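Local coordinates for protein integrase (Bovine immunodeficiency virus, PDB 3KKS) that probably inserts the DNA copy of the viral genome into host DNA, and is represented here by its catalytic core domain, which has an RNase H-like fold, at residues 141-144 with 145-148; 20-23 with 24-27; 45-48 with 49-53. All coordinates share one frame; numbering follows the deposited sequence.

In the fold
From the N terminus, contact 2 (20-27) comes first and closes the hairpin loop between the antiparallel strands 15-22 and 28-33. Contact 3 (45-53) follows at the C-terminal end of helix 38-51, where the chain turns off toward strand 56-59. Contact 1 (141-148) lies far later, in the last helix, 139-148. The three are strictly in series, so none nests within or crosses another, yet they meet in space. Tyr143 of contact 1 packs over Ser25 and Leu27 of contact 2 and reaches Tyr52 and Thr53 of contact 3. The final helix is thereby joined to one end of the RNase H-like sheet and to the end of helix 38-51.

Contact 1 of 3, residues 141-144 with 145-148; sequences EIYL and ESEH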
# COMPACT_ATOMS: atom_id res chain seq x y z
N GLU A 141 4.56 -11.58 -8.70
CA GLU A 141 5.72 -12.41 -9.03
C GLU A 141 7.00 -11.62 -8.85
O GLU A 141 8.00 -12.15 -8.37
CB GLU A 141 5.63 -12.91 -10.48
CG GLU A 141 4.39 -13.74 -10.77
CD GLU A 141 4.22 -14.06 -12.24
OE1 GLU A 141 4.36 -13.14 -13.08
OE2 GLU A 141 3.93 -15.23 -12.56
N ILE A 142 6.97 -10.36 -9.24
CA ILE A 142 8.13 -9.49 -9.12
C ILE A 142 8.53 -9.32 -7.66
O ILE A 142 9.70 -9.44 -7.31
CB ILE A 142 7.83 -8.11 -9.74
CG1 ILE A 142 7.67 -8.26 -11.26
CG2 ILE A 142 8.93 -7.12 -9.39
CD1 ILE A 142 7.49 -6.94 -12.00
N TYR A 143 7.54 -9.04 -6.81
CA TYR A 143 7.80 -8.86 -5.39
C TYR A 143 8.37 -10.15 -4.81
O TYR A 143 9.36 -10.14 -4.08
CB TYR A 143 6.52 -8.51 -4.63
CG TYR A 143 6.73 -8.48 -3.14
CD1 TYR A 143 7.28 -7.36 -2.51
CD2 TYR A 143 6.47 -9.61 -2.36
CE1 TYR A 143 7.56 -7.36 -1.15
CE2 TYR A 143 6.76 -9.62 -0.99
CZ TYR A 143 7.30 -8.49 -0.39
OH TYR A 143 7.60 -8.50 0.95
N LEU A 144 7.71 -11.26 -5.13
CA LEU A 144 8.13 -12.57 -4.66
C LEU A 144 9.57 -12.83 -5.05
O LEU A 144 10.33 -13.43 -4.29
CB LEU A 144 7.24 -13.65 -5.26
CG LEU A 144 7.80 -15.07 -5.15
CD1 LEU A 144 7.86 -15.48 -3.69
CD2 LEU A 144 6.94 -16.04 -5.96
N GLU A 145 9.93 -12.39 -6.25
CA GLU A 145 11.28 -12.60 -6.75
C GLU A 145 12.28 -11.77 -5.95
O GLU A 145 13.33 -12.28 -5.56
CB GLU A 145 11.37 -12.25 -8.23
CG GLU A 145 12.68 -12.64 -8.88
CD GLU A 145 13.00 -14.10 -8.69
OE1 GLU A 145 12.10 -14.94 -8.90
OE2 GLU A 145 14.16 -14.42 -8.33
N SER A 146 11.95 -10.50 -5.71
CA SER A 146 12.85 -9.64 -4.95
C SER A 146 13.02 -10.24 -3.56
O SER A 146 14.07 -10.11 -2.93
CB SER A 146 12.26 -8.23 -4.84
OG SER A 146 11.08 -8.21 -4.05
N GLU A 147 11.99 -10.92 -3.09
CA GLU A 147 12.01 -11.56 -1.78
C GLU A 147 12.97 -12.76 -1.84
O GLU A 147 13.85 -12.91 -0.99
CB GLU A 147 10.59 -12.01 -1.42
CG GLU A 147 10.38 -12.45 0.02
CD GLU A 147 10.34 -11.30 1.00
OE1 GLU A 147 9.24 -10.74 1.23
OE2 GLU A 147 11.41 -10.95 1.53
N HIS A 148 12.81 -13.58 -2.87
CA HIS A 148 13.65 -14.76 -3.06
C HIS A 148 15.15 -14.45 -3.14
O HIS A 148 15.97 -15.17 -2.56
CB HIS A 148 13.23 -15.50 -4.33
CG HIS A 148 14.13 -16.64 -4.68
ND1 HIS A 148 14.19 -17.80 -3.95
CD2 HIS A 148 15.04 -16.78 -5.68
CE1 HIS A 148 15.09 -18.61 -4.48
NE2 HIS A 148 15.62 -18.01 -5.53
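The carbonyl oxygens of Glu141 to Leu144 accept the amides of Glu145 to His148 in turn, in four successive i to i+4 bonds of an alpha helix, each of 2.9 to 3.0 Å between O and N. Tyr143 O carries a second donor: besides the amide of Glu147 it takes the hydroxyl of Ser146, whose OG lies 2.6 Å away. Serine suits this buried place because its chi1 of 67° folds the short side chain back over the preceding turn, where the hydroxyl finds a partner in its own helix. On the same flank, the side chains of Tyr143 and Glu147 run side by side. Tyr143 CG stands anti to the backbone N (chi1 174°), and from there the phenol OH comes within 2.8 Å of Glu147 OE1, a weak hydrogen bond with the ring and carboxylate planes 86° apart. This i, i+4 pairing belongs to helix 139-148, the last helix of the integrase core. The phenol has a stronger partner in the amide of Thr53, and a tyrosine is long enough to reach it while its ring meets that of Tyr52 edge-to-face. Glu147 OE2 makes a salt bridge with Lys150 and accepts from the hydroxyl of Thr53, which together would be expected to favour a charged carboxylate. Nearer the backbone, Glu147 CB lies 3.2 Å from Leu144 O, as the turn of the helix brings it there.

Contact 2 of 3, residues 20-23 with 24-27; sequences AVET and NSGL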
# COMPACT_ATOMS: atom_id res chain seq x y z
N ALA A 20 -0.94 1.05 0.65
CA ALA A 20 0.52 1.01 0.63
C ALA A 20 0.97 0.38 -0.68
O ALA A 20 0.43 -0.63 -1.11
CB ALA A 20 1.07 0.21 1.82
N VAL A 21 1.97 1.00 -1.32
CA VAL A 21 2.49 0.48 -2.57
C VAL A 21 3.97 0.19 -2.46
O VAL A 21 4.74 1.04 -2.00
CB VAL A 21 2.28 1.48 -3.73
CG1 VAL A 21 2.84 0.89 -5.04
CG2 VAL A 21 0.80 1.81 -3.87
N GLU A 22 4.38 -1.01 -2.86
CA GLU A 22 5.79 -1.35 -2.80
C GLU A 22 6.37 -0.80 -4.11
O GLU A 22 5.99 -1.23 -5.19
CB GLU A 22 5.97 -2.87 -2.70
CG GLU A 22 7.35 -3.30 -2.20
CD GLU A 22 8.33 -3.56 -3.33
OE1 GLU A 22 9.41 -2.96 -3.33
OE2 GLU A 22 8.01 -4.39 -4.21
N THR A 23 7.28 0.16 -3.98
CA THR A 23 7.88 0.85 -5.13
C THR A 23 8.54 0.02 -6.21
O THR A 23 8.35 0.28 -7.40
CB THR A 23 8.90 1.91 -4.67
OG1 THR A 23 9.96 1.28 -3.94
CG2 THR A 23 8.24 2.92 -3.77
N ASN A 24 9.32 -0.99 -5.83
CA ASN A 24 9.99 -1.80 -6.84
C ASN A 24 9.03 -2.67 -7.65
O ASN A 24 9.05 -2.65 -8.88
CB ASN A 24 11.05 -2.68 -6.20
CG ASN A 24 11.79 -3.54 -7.22
OD1 ASN A 24 12.42 -3.02 -8.15
ND2 ASN A 24 11.72 -4.85 -7.06
N SER A 25 8.20 -3.45 -6.97
CA SER A 25 7.28 -4.34 -7.67
C SER A 25 5.96 -3.69 -8.08
O SER A 25 5.29 -4.17 -8.99
CB SER A 25 6.98 -5.56 -6.80
OG SER A 25 6.25 -5.17 -5.65
N GLY A 26 5.59 -2.60 -7.43
CA GLY A 26 4.32 -1.98 -7.76
C GLY A 26 3.18 -2.72 -7.07
O GLY A 26 2.01 -2.41 -7.26
N LEU A 27 3.53 -3.72 -6.26
CA LEU A 27 2.53 -4.52 -5.55
C LEU A 27 1.72 -3.59 -4.66
O LEU A 27 2.29 -2.73 -3.98
CB LEU A 27 3.21 -5.59 -4.69
CG LEU A 27 2.40 -6.82 -4.26
CD1 LEU A 27 3.25 -7.71 -3.38
CD2 LEU A 27 1.18 -6.41 -3.50
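Glu22, the last residue of strand 15-22, folds its side chain back over the turn that follows and meets Asn24, Ser25 and Leu27. Its CB lies 3.8 Å from Ser25 OG and close to Leu27 O; CG runs on past the same hydroxyl. A sharp bend at chi2 (-93°) swings the carboxylate over the backbone of the turn. There OE1 accepts the amide of Asn24, with 3.2 Å between OE1 and N, while OE2 accepts the amide of Ser25, its N 2.9 Å away. Both amides approach from above the carboxylate plane. The Ser25 hydroxyl also points at OE2, but at a modelled separation so short that the details of this bond are doubtful. A glutamate suits this buried spot because one carboxylate can take both amides of the tight bend, and probably the Ser25 hydroxyl as well. Ser25 OG in turn accepts from Leu27 N at 3.1 Å, forming an ST turn. The backbone completes the hairpin: Glu22 N binds Leu27 O at 2.9 Å, and Gly26 N binds Glu22 O at 2.7 Å. Gly26 has a positive phi (80°), where a side chain would press on the carbonyl of Ser25. The turn lies with Val21 and Thr23 against helix 89-109, Ala20 and Glu22 against Trp5 of strand 4-12, and Glu22, Ser25 and Leu27 against helix 139-148.

Contact 3 of 3, residues 45-48 with 49-53; sequences ILQL and IQRYT
Gln47 and Arg51 are brought together by matching first torsions, each with CG anti to its carbonyl carbon, followed by different chain shapes: Gln47 (chi1 -76°) turns back at its second torsion (chi2 -93°), whereas Arg51 runs extended from CG to NE. The two side chains thus lie alongside one another, one helical turn apart, pointing the same way. Gln47 OE1 meets the edge of the guanidinium and accepts from NH2 of Arg51 at 2.8 Å, with a weaker bond from Arg51 NE at 3.3 Å. The amide and guanidinium planes are turned 62° apart, and the single oxygen OE1 is shared, unevenly, by two N-H groups. Gln50 brings its CD over one guanidinium face of Arg51, 4.0 Å above the plane and toward the rim. Long polar side chains suit this outer flank of the helix, where they can bond to one another across a turn. Along the backbone run ordinary helical bonds, such as Ile49 N to Ile45 O. The last turn is closed by Leu48 O, which accepts the amide of Tyr52 at 2.8 Å between O and N and, weakly, that of Arg51. Tyr52 is the first residue to leave helical geometry, and its ring crosses the Leu48 side chain at about a right angle, with CD2 3.9 Å from Leu48 CD1. Its hydroxyl bonds to Glu29 of strand 28-33. The leucine continues inward to Trp18 and Ala20 of strand 15-22, while Ile45 and Leu46 pack on helix 68-76, so this end of helix 38-51 lies between the sheet and that helix.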
# COMPACT_ATOMS: atom_id res chain seq x y z
N ILE A 45 0.10 -0.81 9.55
CA ILE A 45 1.54 -1.06 9.42
C ILE A 45 1.91 -2.43 10.00
O ILE A 45 2.71 -3.15 9.43
CB ILE A 45 2.37 0.02 10.15
CG1 ILE A 45 2.17 1.38 9.47
CG2 ILE A 45 3.85 -0.35 10.13
CD1 ILE A 45 2.90 2.52 10.18
N LEU A 46 1.32 -2.78 11.14
CA LEU A 46 1.59 -4.07 11.77
C LEU A 46 1.16 -5.21 10.85
O LEU A 46 1.84 -6.23 10.77
CB LEU A 46 0.90 -4.16 13.13
CG LEU A 46 1.64 -3.41 14.25
CD1 LEU A 46 0.77 -3.30 15.48
CD2 LEU A 46 2.94 -4.12 14.58
N GLN A 47 0.03 -5.03 10.17
CA GLN A 47 -0.48 -6.03 9.22
C GLN A 47 0.48 -6.14 8.03
O GLN A 47 0.78 -7.23 7.55
CB GLN A 47 -1.85 -5.63 8.69
CG GLN A 47 -3.03 -5.82 9.64
CD GLN A 47 -3.72 -7.17 9.47
OE1 GLN A 47 -3.91 -7.65 8.35
NE2 GLN A 47 -4.12 -7.78 10.59
N LEU A 48 0.94 -4.99 7.54
CA LEU A 48 1.85 -4.95 6.41
C LEU A 48 3.16 -5.64 6.75
O LEU A 48 3.68 -6.45 5.97
CB LEU A 48 2.13 -3.51 6.00
CG LEU A 48 2.81 -3.36 4.64
CD1 LEU A 48 1.80 -3.70 3.53
CD2 LEU A 48 3.33 -1.95 4.47
N ILE A 49 3.70 -5.31 7.91
CA ILE A 49 4.97 -5.87 8.37
C ILE A 49 4.79 -7.36 8.66
O ILE A 49 5.74 -8.14 8.60
CB ILE A 49 5.47 -5.09 9.63
CG1 ILE A 49 6.95 -4.76 9.48
CG2 ILE A 49 5.19 -5.88 10.91
CD1 ILE A 49 7.85 -5.97 9.43
N GLN A 50 3.55 -7.75 8.94
CA GLN A 50 3.19 -9.15 9.23
C GLN A 50 3.24 -10.00 7.96
O GLN A 50 3.76 -11.12 7.97
CB GLN A 50 1.77 -9.18 9.81
CG GLN A 50 1.04 -10.53 9.76
CD GLN A 50 -0.48 -10.39 9.92
OE1 GLN A 50 -0.97 -9.63 10.76
NE2 GLN A 50 -1.23 -11.12 9.10
N ARG A 51 2.69 -9.45 6.88
CA ARG A 51 2.62 -10.15 5.61
C ARG A 51 3.81 -9.97 4.66
O ARG A 51 4.17 -10.89 3.93
CB ARG A 51 1.34 -9.72 4.88
CG ARG A 51 0.10 -9.78 5.76
CD ARG A 51 -1.15 -9.25 5.03
NE ARG A 51 -2.32 -9.24 5.90
CZ ARG A 51 -2.79 -10.32 6.53
NH1 ARG A 51 -2.19 -11.49 6.39
NH2 ARG A 51 -3.86 -10.22 7.31
N TYR A 52 4.43 -8.80 4.68
CA TYR A 52 5.53 -8.53 3.77
C TYR A 52 6.80 -8.06 4.46
O TYR A 52 6.86 -7.95 5.69
CB TYR A 52 5.09 -7.43 2.79
CG TYR A 52 3.82 -7.73 2.03
CD1 TYR A 52 3.87 -8.39 0.80
CD2 TYR A 52 2.58 -7.34 2.52
CE1 TYR A 52 2.71 -8.65 0.08
CE2 TYR A 52 1.41 -7.60 1.80
CZ TYR A 52 1.49 -8.25 0.58
OH TYR A 52 0.36 -8.51 -0.14
N THR A 53 7.81 -7.78 3.65
CA THR A 53 9.07 -7.27 4.15
C THR A 53 8.97 -5.76 3.95
O THR A 53 8.72 -5.29 2.84
CB THR A 53 10.25 -7.80 3.34
OG1 THR A 53 10.33 -9.22 3.51
CG2 THR A 53 11.55 -7.17 3.80